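Local coordinates for GGDEF and EAL domain-containing protein (PDB 6PWK), which probably acts as a c-di-GMP receptor in a regulatory circuit that controls large adhesins, and with them cell adhesion and biofilm formation, at residues 201-206 against 218-223; 248-253 against 281-286; 387-392 against 407-412. All blocks are in the same frame, centred on the assembly; numbering follows the deposited sequence.

Interaction 1 of 3, residues 201-206 against 218-223; sequences TFRYQA and EVFSAF. With MG (magnesium ion), chain E; C2E (9,9'-[(2R,3R,3aS,5S,7aR,9R,10R,10aS,12S,14aR)-3,5,10,12-tetrahydroxy-5,12-dioxidooctahydro-2H,7H-difuro[3,2-d:3',2'-j][1,3,7,9,2,8]tetraoxadiphosphacyclododecine-2,9-diyl]bis(2-amino-1,9-dihydro-6H-purin-6-one)), chain C.
The carbonyl oxygen of A222 takes two donors from T201 on the facing strand: the backbone N of T201 at 2.6 Å and, weakly, its OG1 at 3.5 Å. With chi1 at 63°, OG1 stands between the backbone N and the carbonyl carbon of T201, close enough to share the acceptor. From here the two strands run antiparallel, with T201-A222, R203-F220 and Q205-E218 as hydrogen-bonded pairs and F202-S221 and Y204-V219 as the non-hydrogen-bonded pairs between them. The hairpin illustrates how a sheet can become a ligand-binding surface: the face of R203, Q205, E218 and F220 carries most of the contacts. The R203 chain bends at chi3, and one face of its guanidinium meets CD2 of F220, the two planes 29° apart. Its NH2 points almost straight at the ribose O2' of c-di-GMP, 2.7 Å away in the guanidinium plane, while NH1 reaches phosphate oxygen O21 at 3.0 Å. The F220 ring itself lies beneath that ribose, whose C3' sits over its centre, and the ring edge receives Q205 OE1. The amide is held at both ends: NE2 bonds to guanine N7 at 3.2 Å and OE1 accepts from Q410. E218, extended beyond CG, carries OE2 to magnesium at 2.3 Å, and its OE1 is held by K355 and Q410; N272, E304 and D334 also bind the metal. From the other face S221 reaches the second guanine, its backbone N to N71 and its OG to O61 at 2.6 Å. There V219 packs its methyls against F202 and Y204, and F202, Y204 and S221 touch helix 245-261. Strand 214-225 continues the sheet through its parallel neighbour 269-272, whereas strand 200-209 is the antiparallel strand characteristic of the EAL variant of the TIM barrel.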
# COMPACT_ATOMS: atom_id res chain seq x y z
N THR A 201 3.11 12.27 -29.32
CA THR A 201 3.39 11.63 -30.60
C THR A 201 3.55 10.14 -30.37
O THR A 201 3.92 9.70 -29.28
CB THR A 201 4.65 12.20 -31.25
OG1 THR A 201 5.79 11.94 -30.41
CG2 THR A 201 4.52 13.71 -31.45
N PHE A 202 3.27 9.35 -31.41
CA PHE A 202 3.27 7.90 -31.29
C PHE A 202 4.05 7.26 -32.42
O PHE A 202 4.00 7.72 -33.57
CB PHE A 202 1.84 7.35 -31.27
CG PHE A 202 1.02 7.85 -30.12
CD1 PHE A 202 1.07 7.22 -28.89
CD2 PHE A 202 0.20 8.96 -30.27
CE1 PHE A 202 0.31 7.67 -27.84
CE2 PHE A 202 -0.56 9.42 -29.21
CZ PHE A 202 -0.50 8.78 -27.99
N ARG A 203 4.79 6.21 -32.09
CA ARG A 203 5.56 5.42 -33.05
C ARG A 203 5.08 3.98 -33.01
O ARG A 203 4.71 3.46 -31.95
CB ARG A 203 7.06 5.49 -32.73
CG ARG A 203 7.67 6.87 -32.93
CD ARG A 203 9.02 7.00 -32.24
NE ARG A 203 9.83 5.79 -32.36
CZ ARG A 203 10.32 5.11 -31.32
NH1 ARG A 203 10.09 5.53 -30.09
NH2 ARG A 203 11.05 4.03 -31.53
N TYR A 204 5.08 3.33 -34.18
CA TYR A 204 4.60 1.96 -34.31
C TYR A 204 5.73 1.11 -34.89
O TYR A 204 6.11 1.28 -36.05
CB TYR A 204 3.36 1.89 -35.21
CG TYR A 204 2.21 2.77 -34.76
CD1 TYR A 204 2.15 4.11 -35.12
CD2 TYR A 204 1.18 2.25 -33.99
CE1 TYR A 204 1.10 4.91 -34.72
CE2 TYR A 204 0.12 3.05 -33.58
CZ TYR A 204 0.09 4.38 -33.95
OH TYR A 204 -0.96 5.18 -33.55
N GLN A 205 6.27 0.20 -34.08
CA GLN A 205 7.34 -0.70 -34.50
C GLN A 205 6.76 -2.09 -34.69
O GLN A 205 6.19 -2.67 -33.75
CB GLN A 205 8.48 -0.71 -33.48
CG GLN A 205 9.73 -1.40 -33.99
CD GLN A 205 10.84 -1.43 -32.96
OE1 GLN A 205 10.62 -1.76 -31.80
NE2 GLN A 205 12.05 -1.07 -33.38
N ALA A 206 6.92 -2.64 -35.89
CA ALA A 206 6.31 -3.92 -36.22
C ALA A 206 7.18 -5.08 -35.75
O ALA A 206 8.41 -5.07 -35.92
CB ALA A 206 6.08 -4.02 -37.73
N GLU A 218 4.09 -2.57 -31.84
CA GLU A 218 4.18 -2.01 -30.50
C GLU A 218 4.13 -0.49 -30.56
O GLU A 218 4.75 0.14 -31.42
CB GLU A 218 5.47 -2.46 -29.81
CG GLU A 218 5.61 -1.94 -28.38
CD GLU A 218 6.80 -2.54 -27.66
OE1 GLU A 218 7.59 -3.27 -28.30
OE2 GLU A 218 6.95 -2.28 -26.44
N VAL A 219 3.38 0.10 -29.63
CA VAL A 219 3.16 1.54 -29.59
C VAL A 219 4.13 2.16 -28.59
O VAL A 219 4.21 1.72 -27.44
CB VAL A 219 1.71 1.87 -29.22
CG1 VAL A 219 1.52 3.38 -29.08
CG2 VAL A 219 0.75 1.31 -30.27
N PHE A 220 4.87 3.18 -29.03
CA PHE A 220 5.77 3.94 -28.17
C PHE A 220 5.25 5.36 -28.06
O PHE A 220 4.96 6.00 -29.08
CB PHE A 220 7.19 3.93 -28.73
CG PHE A 220 7.82 2.56 -28.75
CD1 PHE A 220 7.65 1.70 -27.69
CD2 PHE A 220 8.55 2.15 -29.85
CE1 PHE A 220 8.21 0.44 -27.71
CE2 PHE A 220 9.12 0.89 -29.87
CZ PHE A 220 8.95 0.03 -28.80
N SER A 221 5.15 5.86 -26.83
CA SER A 221 4.59 7.18 -26.57
C SER A 221 5.69 8.18 -26.26
O SER A 221 6.66 7.87 -25.56
CB SER A 221 3.59 7.12 -25.41
OG SER A 221 2.51 6.25 -25.71
N ALA A 222 5.54 9.38 -26.80
CA ALA A 222 6.41 10.51 -26.50
C ALA A 222 5.60 11.78 -26.64
O ALA A 222 4.51 11.78 -27.21
CB ALA A 222 7.64 10.54 -27.42
N PHE A 223 6.14 12.88 -26.10
CA PHE A 223 5.49 14.17 -26.26
C PHE A 223 6.56 15.25 -26.39
O PHE A 223 7.72 15.04 -26.02
CB PHE A 223 4.53 14.48 -25.10
CG PHE A 223 5.22 14.72 -23.79
CD1 PHE A 223 5.61 16.00 -23.41
CD2 PHE A 223 5.46 13.67 -22.92
CE1 PHE A 223 6.24 16.22 -22.20
CE2 PHE A 223 6.08 13.89 -21.70
CZ PHE A 223 6.47 15.16 -21.34
MG MG E . 7.48 -3.28 -24.45
P1 C2E C . 10.27 -1.05 -24.18
O2P C2E C . 9.07 -1.93 -23.96
O1P C2E C . 11.45 -1.97 -24.10
O5' C2E C . 10.32 -0.44 -25.70
C5' C2E C . 11.47 -0.62 -26.44
C4' C2E C . 12.31 0.68 -26.29
O4' C2E C . 13.47 0.54 -26.87
C3' C2E C . 11.66 1.85 -27.04
O3' C2E C . 12.26 2.97 -26.60
C2' C2E C . 12.14 1.58 -28.47
O2' C2E C . 11.98 2.80 -29.31
C1' C2E C . 13.41 1.40 -28.24
N9 C2E C . 14.24 0.67 -29.15
C8 C2E C . 13.28 0.07 -29.90
N7 C2E C . 13.91 -0.68 -30.83
C5 C2E C . 15.23 -0.56 -30.65
C6 C2E C . 16.46 -1.15 -31.35
O6 C2E C . 16.36 -1.89 -32.27
N1 C2E C . 17.77 -0.81 -30.89
C2 C2E C . 17.97 0.09 -29.78
N2 C2E C . 19.28 0.47 -29.27
N3 C2E C . 16.78 0.62 -29.14
C4 C2E C . 15.41 0.27 -29.61
P11 C2E C . 11.18 4.13 -26.11
O21 C2E C . 10.31 4.77 -27.16
O11 C2E C . 12.01 5.26 -25.54
O5A C2E C . 10.41 3.36 -24.87
C5A C2E C . 11.21 3.24 -23.73
C4A C2E C . 10.43 2.65 -22.63
O4A C2E C . 9.50 3.48 -22.25
C3A C2E C . 9.64 1.25 -23.15
O3A C2E C . 10.53 0.05 -22.96
C2A C2E C . 8.64 1.15 -22.46
O2A C2E C . 8.95 0.36 -21.21
C1A C2E C . 8.23 2.68 -22.09
N91 C2E C . 7.29 3.10 -22.90
C81 C2E C . 7.38 3.58 -24.15
N71 C2E C . 6.13 3.88 -24.54
C51 C2E C . 5.29 3.59 -23.54
C61 C2E C . 3.78 3.72 -23.39
O61 C2E C . 3.16 4.15 -24.30
N11 C2E C . 3.12 3.33 -22.19
C21 C2E C . 3.89 2.81 -21.09
N21 C2E C . 3.21 2.42 -19.86
N31 C2E C . 5.34 2.69 -21.24
C41 C2E C . 6.02 3.10 -22.50

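Interaction 2 of 3, residues 248-253 against 281-286; sequences FDQYVI and PSFIRW. With C2E (9,9'-[(2R,3R,3aS,5S,7aR,9R,10R,10aS,12S,14aR)-3,5,10,12-tetrahydroxy-5,12-dioxidooctahydro-2H,7H-difuro[3,2-d:3',2'-j][1,3,7,9,2,8]tetraoxadiphosphacyclododecine-2,9-diyl]bis(2-amino-1,9-dihydro-6H-purin-6-one)), chain C.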
# COMPACT_ATOMS: atom_id res chain seq x y z
N PHE A 248 -1.55 8.13 -17.26
CA PHE A 248 -0.82 8.10 -18.53
C PHE A 248 -1.23 6.90 -19.37
O PHE A 248 -1.41 7.03 -20.59
CB PHE A 248 0.68 8.10 -18.24
CG PHE A 248 1.52 7.77 -19.44
CD1 PHE A 248 1.76 8.72 -20.42
CD2 PHE A 248 2.10 6.52 -19.57
CE1 PHE A 248 2.55 8.42 -21.51
CE2 PHE A 248 2.88 6.21 -20.66
CZ PHE A 248 3.11 7.16 -21.63
N ASP A 249 -1.38 5.73 -18.75
CA ASP A 249 -1.75 4.53 -19.51
C ASP A 249 -3.17 4.63 -20.05
O ASP A 249 -3.44 4.18 -21.17
CB ASP A 249 -1.59 3.29 -18.64
CG ASP A 249 -0.15 2.80 -18.58
OD1 ASP A 249 0.63 3.13 -19.50
OD2 ASP A 249 0.20 2.09 -17.62
N GLN A 250 -4.08 5.22 -19.28
CA GLN A 250 -5.46 5.36 -19.75
C GLN A 250 -5.53 6.31 -20.94
O GLN A 250 -6.35 6.11 -21.85
CB GLN A 250 -6.36 5.83 -18.62
CG GLN A 250 -6.68 4.74 -17.60
CD GLN A 250 -7.26 5.29 -16.31
OE1 GLN A 250 -7.04 4.74 -15.24
NE2 GLN A 250 -8.01 6.39 -16.41
N TYR A 251 -4.69 7.35 -20.96
CA TYR A 251 -4.66 8.26 -22.10
C TYR A 251 -4.14 7.55 -23.34
O TYR A 251 -4.71 7.69 -24.43
CB TYR A 251 -3.82 9.49 -21.77
CG TYR A 251 -3.61 10.41 -22.95
CD1 TYR A 251 -4.59 11.32 -23.32
CD2 TYR A 251 -2.44 10.36 -23.70
CE1 TYR A 251 -4.40 12.17 -24.40
CE2 TYR A 251 -2.25 11.19 -24.79
CZ TYR A 251 -3.23 12.10 -25.13
OH TYR A 251 -3.05 12.93 -26.21
N VAL A 252 -3.05 6.80 -23.20
CA VAL A 252 -2.48 6.09 -24.34
C VAL A 252 -3.47 5.07 -24.89
O VAL A 252 -3.65 4.96 -26.11
CB VAL A 252 -1.15 5.42 -23.94
CG1 VAL A 252 -0.64 4.52 -25.06
CG2 VAL A 252 -0.11 6.48 -23.59
N ILE A 253 -4.14 4.33 -24.00
CA ILE A 253 -5.10 3.32 -24.45
C ILE A 253 -6.26 3.99 -25.19
O ILE A 253 -6.73 3.48 -26.21
CB ILE A 253 -5.60 2.49 -23.25
CG1 ILE A 253 -4.46 1.64 -22.69
CG2 ILE A 253 -6.76 1.60 -23.66
CD1 ILE A 253 -4.81 0.93 -21.40
N PRO A 281 -6.52 -0.69 -8.50
CA PRO A 281 -7.80 -1.37 -8.80
C PRO A 281 -8.76 -0.52 -9.62
O PRO A 281 -9.59 -1.09 -10.35
CB PRO A 281 -8.37 -1.68 -7.41
CG PRO A 281 -7.70 -0.70 -6.49
CD PRO A 281 -6.32 -0.52 -7.05
N SER A 282 -8.68 0.80 -9.53
CA SER A 282 -9.50 1.65 -10.40
C SER A 282 -9.11 1.47 -11.86
O SER A 282 -9.98 1.53 -12.74
CB SER A 282 -9.36 3.11 -9.98
OG SER A 282 -8.00 3.50 -9.95
N PHE A 283 -7.83 1.24 -12.13
CA PHE A 283 -7.39 0.97 -13.49
C PHE A 283 -7.89 -0.38 -13.99
O PHE A 283 -8.18 -0.54 -15.18
CB PHE A 283 -5.87 1.05 -13.57
CG PHE A 283 -5.31 0.79 -14.94
CD1 PHE A 283 -5.46 1.72 -15.95
CD2 PHE A 283 -4.61 -0.38 -15.21
CE1 PHE A 283 -4.95 1.48 -17.21
CE2 PHE A 283 -4.09 -0.62 -16.47
CZ PHE A 283 -4.26 0.32 -17.47
N ILE A 284 -8.00 -1.37 -13.09
CA ILE A 284 -8.50 -2.68 -13.49
C ILE A 284 -9.99 -2.60 -13.82
O ILE A 284 -10.46 -3.26 -14.75
CB ILE A 284 -8.21 -3.72 -12.39
CG1 ILE A 284 -6.71 -3.75 -12.09
CG2 ILE A 284 -8.69 -5.10 -12.82
CD1 ILE A 284 -6.31 -4.82 -11.09
N ARG A 285 -10.74 -1.81 -13.06
CA ARG A 285 -12.14 -1.56 -13.41
C ARG A 285 -12.24 -0.76 -14.70
O ARG A 285 -13.12 -1.02 -15.54
CB ARG A 285 -12.86 -0.83 -12.28
CG ARG A 285 -13.14 -1.66 -11.05
CD ARG A 285 -13.96 -0.85 -10.06
NE ARG A 285 -15.31 -0.57 -10.56
CZ ARG A 285 -16.10 0.38 -10.07
NH1 ARG A 285 -15.69 1.15 -9.07
NH2 ARG A 285 -17.31 0.57 -10.59
N TRP A 286 -11.36 0.23 -14.87
CA TRP A 286 -11.40 1.09 -16.05
C TRP A 286 -11.21 0.28 -17.33
O TRP A 286 -11.90 0.53 -18.33
CB TRP A 286 -10.32 2.17 -15.93
CG TRP A 286 -10.32 3.18 -17.03
CD1 TRP A 286 -10.94 4.39 -17.04
CD2 TRP A 286 -9.64 3.08 -18.29
NE1 TRP A 286 -10.70 5.05 -18.22
CE2 TRP A 286 -9.90 4.26 -19.01
CE3 TRP A 286 -8.83 2.10 -18.88
CZ2 TRP A 286 -9.39 4.49 -20.28
CZ3 TRP A 286 -8.33 2.33 -20.15
CH2 TRP A 286 -8.61 3.52 -20.83
P1 C2E C . 10.27 -1.05 -24.18
O2P C2E C . 9.07 -1.93 -23.96
O1P C2E C . 11.45 -1.97 -24.10
O5' C2E C . 10.32 -0.44 -25.70
C5' C2E C . 11.47 -0.62 -26.44
C4' C2E C . 12.31 0.68 -26.29
O4' C2E C . 13.47 0.54 -26.87
C3' C2E C . 11.66 1.85 -27.04
O3' C2E C . 12.26 2.97 -26.60
C2' C2E C . 12.14 1.58 -28.47
O2' C2E C . 11.98 2.80 -29.31
C1' C2E C . 13.41 1.40 -28.24
N9 C2E C . 14.24 0.67 -29.15
C8 C2E C . 13.28 0.07 -29.90
N7 C2E C . 13.91 -0.68 -30.83
C5 C2E C . 15.23 -0.56 -30.65
C6 C2E C . 16.46 -1.15 -31.35
O6 C2E C . 16.36 -1.89 -32.27
N1 C2E C . 17.77 -0.81 -30.89
C2 C2E C . 17.97 0.09 -29.78
N2 C2E C . 19.28 0.47 -29.27
N3 C2E C . 16.78 0.62 -29.14
C4 C2E C . 15.41 0.27 -29.61
P11 C2E C . 11.18 4.13 -26.11
O21 C2E C . 10.31 4.77 -27.16
O11 C2E C . 12.01 5.26 -25.54
O5A C2E C . 10.41 3.36 -24.87
C5A C2E C . 11.21 3.24 -23.73
C4A C2E C . 10.43 2.65 -22.63
O4A C2E C . 9.50 3.48 -22.25
C3A C2E C . 9.64 1.25 -23.15
O3A C2E C . 10.53 0.05 -22.96
C2A C2E C . 8.64 1.15 -22.46
O2A C2E C . 8.95 0.36 -21.21
C1A C2E C . 8.23 2.68 -22.09
N91 C2E C . 7.29 3.10 -22.90
C81 C2E C . 7.38 3.58 -24.15
N71 C2E C . 6.13 3.88 -24.54
C51 C2E C . 5.29 3.59 -23.54
C61 C2E C . 3.78 3.72 -23.39
O61 C2E C . 3.16 4.15 -24.30
N11 C2E C . 3.12 3.33 -22.19
C21 C2E C . 3.89 2.81 -21.09
N21 C2E C . 3.21 2.42 -19.86
N31 C2E C . 5.34 2.69 -21.24
C41 C2E C . 6.02 3.10 -22.50
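F283 and W286 both hold CG anti to the backbone N (chi1 180° for F283), which sends their rings out from helix 281-292 one turn apart, and Q250 enters between them with CG anti to its own carbonyl carbon. This is a good example of a glutamine doing apolar work. Its CG lies over the centre of the six-membered ring of W286, 3.5 Å from the centroid, a CH-pi contact. The extended chain then lays the terminal amide flat against the indole, the planes 18° apart. Toward F283 the same side chain slides past in the opposite direction: its amide is nearly coplanar with the phenyl ring, CG sits at the ring's edge, and OE1 comes to 3.5 Å from CD1 of F283. One turn further along, I253 serves both aromatics with different branches. Its CD1 meets CZ of F283 tip to tip at 4.0 Å, while CG2 touches the edge of the indole at CH2 of W286, 3.9 Å away. D249 CB adds a contact with F283. No hydrogen bond crosses this interface.

The carboxylate of D249 serves the ligand: OD1 accepts the exocyclic amine N21 of c-di-GMP at 2.7 Å, and OD2 is gripped by S277 OG and the backbone N of A274, which would fix the rotation of the group. Beyond the contact, R285 turns outward to make a salt bridge with E348 of the second subunit. The axes of the two segments run nearly parallel, 11.4 Å apart and inclined by 14°, a wide separation bridged by large side chains. Neighbouring helices on the outside of a TIM-type barrel, here on either side of strand 269-272 in the chain, are typically aligned in this way, as in the EAL fold.

Interaction 3 of 3, residues 387-392 against 407-412; sequences TIASRV and EVFQGF. With C2E (9,9'-[(2R,3R,3aS,5S,7aR,9R,10R,10aS,12S,14aR)-3,5,10,12-tetrahydroxy-5,12-dioxidooctahydro-2H,7H-difuro[3,2-d:3',2'-j][1,3,7,9,2,8]tetraoxadiphosphacyclododecine-2,9-diyl]bis(2-amino-1,9-dihydro-6H-purin-6-one)), chain C.
Along the I388 side chain every carbon leans on one methyl of V408: CB comes to the edge of contact with CG2, CG1 and the CG2 branch of I388 press closest, CG1 to V408 CG2 being 3.6 Å, and the terminal CD1 still lies 4.0 Å from that V408 methyl. Beside this apolar contact, the backbone N of A389 donates to V408 O at 3.1 Å; the return bond from V408 N to T387 O is weak. A389 CB turns to the other side, toward CD2 of F409. These are the parallel strands of a beta-alpha-beta crossover, with helix 395-402 between them covering A389, V392 and F409. In the EAL barrel the short strand 408-409 also pairs antiparallel with 200-209 and so closes the ring of strands. Further along, the two segments stay joined through Q410 O, which accepts V392 N at 2.9 Å on a lone pair. The Q410 side chain, turned toward Q205 at its NE2, accepts from K355 at OE1. G411, with phi 150°, has only hydrogen on its CA, and V392 O approaches that CA from across the contact.

Both segments then turn to the ligand. A guanine of c-di-GMP is sandwiched between R391 CG, 3.3 Å from its C4, and the face of the F412 ring, over which its C6 lies offset toward the rim. F412 N donates to O6 at 2.8 Å, which would help set the base's orientation. Bent at chi2 and chi3, the R391 chain wraps on past the ribose: O4' lies over one face of the guanidinium, and NH1 makes a weak hydrogen bond to phosphate oxygen O1P, while Y358 offers R391 a cation-pi partner.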
# COMPACT_ATOMS: atom_id res chain seq x y z
N THR A 387 7.33 -16.43 -29.21
CA THR A 387 8.49 -15.73 -28.68
C THR A 387 8.88 -14.60 -29.62
O THR A 387 8.88 -14.77 -30.85
CB THR A 387 9.68 -16.67 -28.49
OG1 THR A 387 10.09 -17.19 -29.76
CG2 THR A 387 9.31 -17.82 -27.57
N ILE A 388 9.21 -13.45 -29.04
CA ILE A 388 9.56 -12.25 -29.80
C ILE A 388 10.90 -11.74 -29.29
O ILE A 388 11.04 -11.44 -28.10
CB ILE A 388 8.49 -11.16 -29.69
CG1 ILE A 388 7.12 -11.70 -30.13
CG2 ILE A 388 8.89 -9.93 -30.49
CD1 ILE A 388 6.00 -10.69 -30.03
N ALA A 389 11.89 -11.65 -30.18
CA ALA A 389 13.15 -11.01 -29.84
C ALA A 389 12.98 -9.50 -29.89
O ALA A 389 12.23 -8.96 -30.70
CB ALA A 389 14.25 -11.45 -30.80
N SER A 390 13.70 -8.81 -29.00
CA SER A 390 13.46 -7.40 -28.74
C SER A 390 14.72 -6.58 -29.01
O SER A 390 15.83 -6.99 -28.64
CB SER A 390 13.00 -7.18 -27.30
OG SER A 390 12.79 -5.80 -27.02
N ARG A 391 14.53 -5.42 -29.65
CA ARG A 391 15.58 -4.42 -29.84
C ARG A 391 16.76 -4.99 -30.62
O ARG A 391 17.93 -4.81 -30.26
CB ARG A 391 16.01 -3.83 -28.50
CG ARG A 391 15.14 -2.66 -28.07
CD ARG A 391 14.75 -2.65 -26.60
NE ARG A 391 15.69 -1.90 -25.77
CZ ARG A 391 15.35 -1.25 -24.66
NH1 ARG A 391 14.09 -1.26 -24.25
NH2 ARG A 391 16.27 -0.59 -23.97
N VAL A 392 16.45 -5.66 -31.73
CA VAL A 392 17.47 -6.24 -32.61
C VAL A 392 17.98 -5.14 -33.53
O VAL A 392 17.22 -4.54 -34.29
CB VAL A 392 16.90 -7.41 -33.41
CG1 VAL A 392 18.03 -8.18 -34.09
CG2 VAL A 392 16.08 -8.33 -32.51
N GLU A 407 10.55 -16.92 -33.10
CA GLU A 407 9.57 -16.87 -34.18
C GLU A 407 9.53 -15.51 -34.87
O GLU A 407 9.66 -15.43 -36.09
CB GLU A 407 8.18 -17.24 -33.64
CG GLU A 407 8.00 -18.74 -33.41
CD GLU A 407 6.55 -19.12 -33.16
OE1 GLU A 407 5.91 -18.53 -32.26
OE2 GLU A 407 6.05 -20.02 -33.87
N VAL A 408 9.36 -14.44 -34.10
CA VAL A 408 9.25 -13.10 -34.66
C VAL A 408 10.29 -12.19 -34.02
O VAL A 408 10.74 -12.43 -32.90
CB VAL A 408 7.81 -12.52 -34.50
CG1 VAL A 408 6.87 -13.59 -33.98
CG2 VAL A 408 7.79 -11.30 -33.60
N PHE A 409 10.68 -11.15 -34.76
CA PHE A 409 11.75 -10.25 -34.35
C PHE A 409 11.27 -8.81 -34.42
O PHE A 409 10.38 -8.47 -35.21
CB PHE A 409 13.00 -10.43 -35.22
CG PHE A 409 13.47 -11.86 -35.31
CD1 PHE A 409 12.90 -12.74 -36.21
CD2 PHE A 409 14.49 -12.31 -34.50
CE1 PHE A 409 13.33 -14.05 -36.29
CE2 PHE A 409 14.93 -13.62 -34.57
CZ PHE A 409 14.35 -14.49 -35.47
N GLN A 410 11.88 -7.96 -33.60
CA GLN A 410 11.53 -6.55 -33.53
C GLN A 410 12.79 -5.73 -33.28
O GLN A 410 13.68 -6.16 -32.54
CB GLN A 410 10.49 -6.29 -32.42
CG GLN A 410 9.93 -4.88 -32.39
CD GLN A 410 8.90 -4.68 -31.29
OE1 GLN A 410 8.45 -5.64 -30.67
NE2 GLN A 410 8.54 -3.42 -31.05
N GLY A 411 12.87 -4.57 -33.90
CA GLY A 411 14.02 -3.71 -33.72
C GLY A 411 14.28 -2.88 -34.97
O GLY A 411 13.54 -2.93 -35.95
N PHE A 412 15.38 -2.12 -34.90
CA PHE A 412 15.71 -1.21 -35.99
C PHE A 412 16.18 -1.95 -37.24
O PHE A 412 16.02 -1.43 -38.35
CB PHE A 412 16.79 -0.22 -35.52
CG PHE A 412 16.31 0.73 -34.46
CD1 PHE A 412 14.98 1.08 -34.36
CD2 PHE A 412 17.21 1.27 -33.55
CE1 PHE A 412 14.54 1.96 -33.38
CE2 PHE A 412 16.78 2.15 -32.56
CZ PHE A 412 15.44 2.49 -32.48
P1 C2E C . 10.27 -1.05 -24.18
O2P C2E C . 9.07 -1.93 -23.96
O1P C2E C . 11.45 -1.97 -24.10
O5' C2E C . 10.32 -0.44 -25.70
C5' C2E C . 11.47 -0.62 -26.44
C4' C2E C . 12.31 0.68 -26.29
O4' C2E C . 13.47 0.54 -26.87
C3' C2E C . 11.66 1.85 -27.04
O3' C2E C . 12.26 2.97 -26.60
C2' C2E C . 12.14 1.58 -28.47
O2' C2E C . 11.98 2.80 -29.31
C1' C2E C . 13.41 1.40 -28.24
N9 C2E C . 14.24 0.67 -29.15
C8 C2E C . 13.28 0.07 -29.90
N7 C2E C . 13.91 -0.68 -30.83
C5 C2E C . 15.23 -0.56 -30.65
C6 C2E C . 16.46 -1.15 -31.35
O6 C2E C . 16.36 -1.89 -32.27
N1 C2E C . 17.77 -0.81 -30.89
C2 C2E C . 17.97 0.09 -29.78
N2 C2E C . 19.28 0.47 -29.27
N3 C2E C . 16.78 0.62 -29.14
C4 C2E C . 15.41 0.27 -29.61
P11 C2E C . 11.18 4.13 -26.11
O21 C2E C . 10.31 4.77 -27.16
O11 C2E C . 12.01 5.26 -25.54
O5A C2E C . 10.41 3.36 -24.87
C5A C2E C . 11.21 3.24 -23.73
C4A C2E C . 10.43 2.65 -22.63
O4A C2E C . 9.50 3.48 -22.25
C3A C2E C . 9.64 1.25 -23.15
O3A C2E C . 10.53 0.05 -22.96
C2A C2E C . 8.64 1.15 -22.46
O2A C2E C . 8.95 0.36 -21.21
C1A C2E C . 8.23 2.68 -22.09
N91 C2E C . 7.29 3.10 -22.90
C81 C2E C . 7.38 3.58 -24.15
N71 C2E C . 6.13 3.88 -24.54
C51 C2E C . 5.29 3.59 -23.54
C61 C2E C . 3.78 3.72 -23.39
O61 C2E C . 3.16 4.15 -24.30
N11 C2E C . 3.12 3.33 -22.19
C21 C2E C . 3.89 2.81 -21.09
N21 C2E C . 3.21 2.42 -19.86
N31 C2E C . 5.34 2.69 -21.24
C41 C2E C . 6.02 3.10 -22.50

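Followed from the N terminus, interaction 1 is the first of the three contacts along the chain and closes 11 residues, the end of the hairpin in the EAL domain. Interaction 2 then closes a 27-residue excursion that contains strand 269-272, bringing together two helices of the outer layer. Interaction 3 closes the last loop, 14 residues including helix 395-402. The three loops follow in series; none nests within or crosses another. Interaction 1 touches each of the others, whereas 2 and 3 stay about 14 Å apart at their nearest atoms. All three nevertheless reach one c-di-GMP molecule, which links helix layer, hairpin and final crossover.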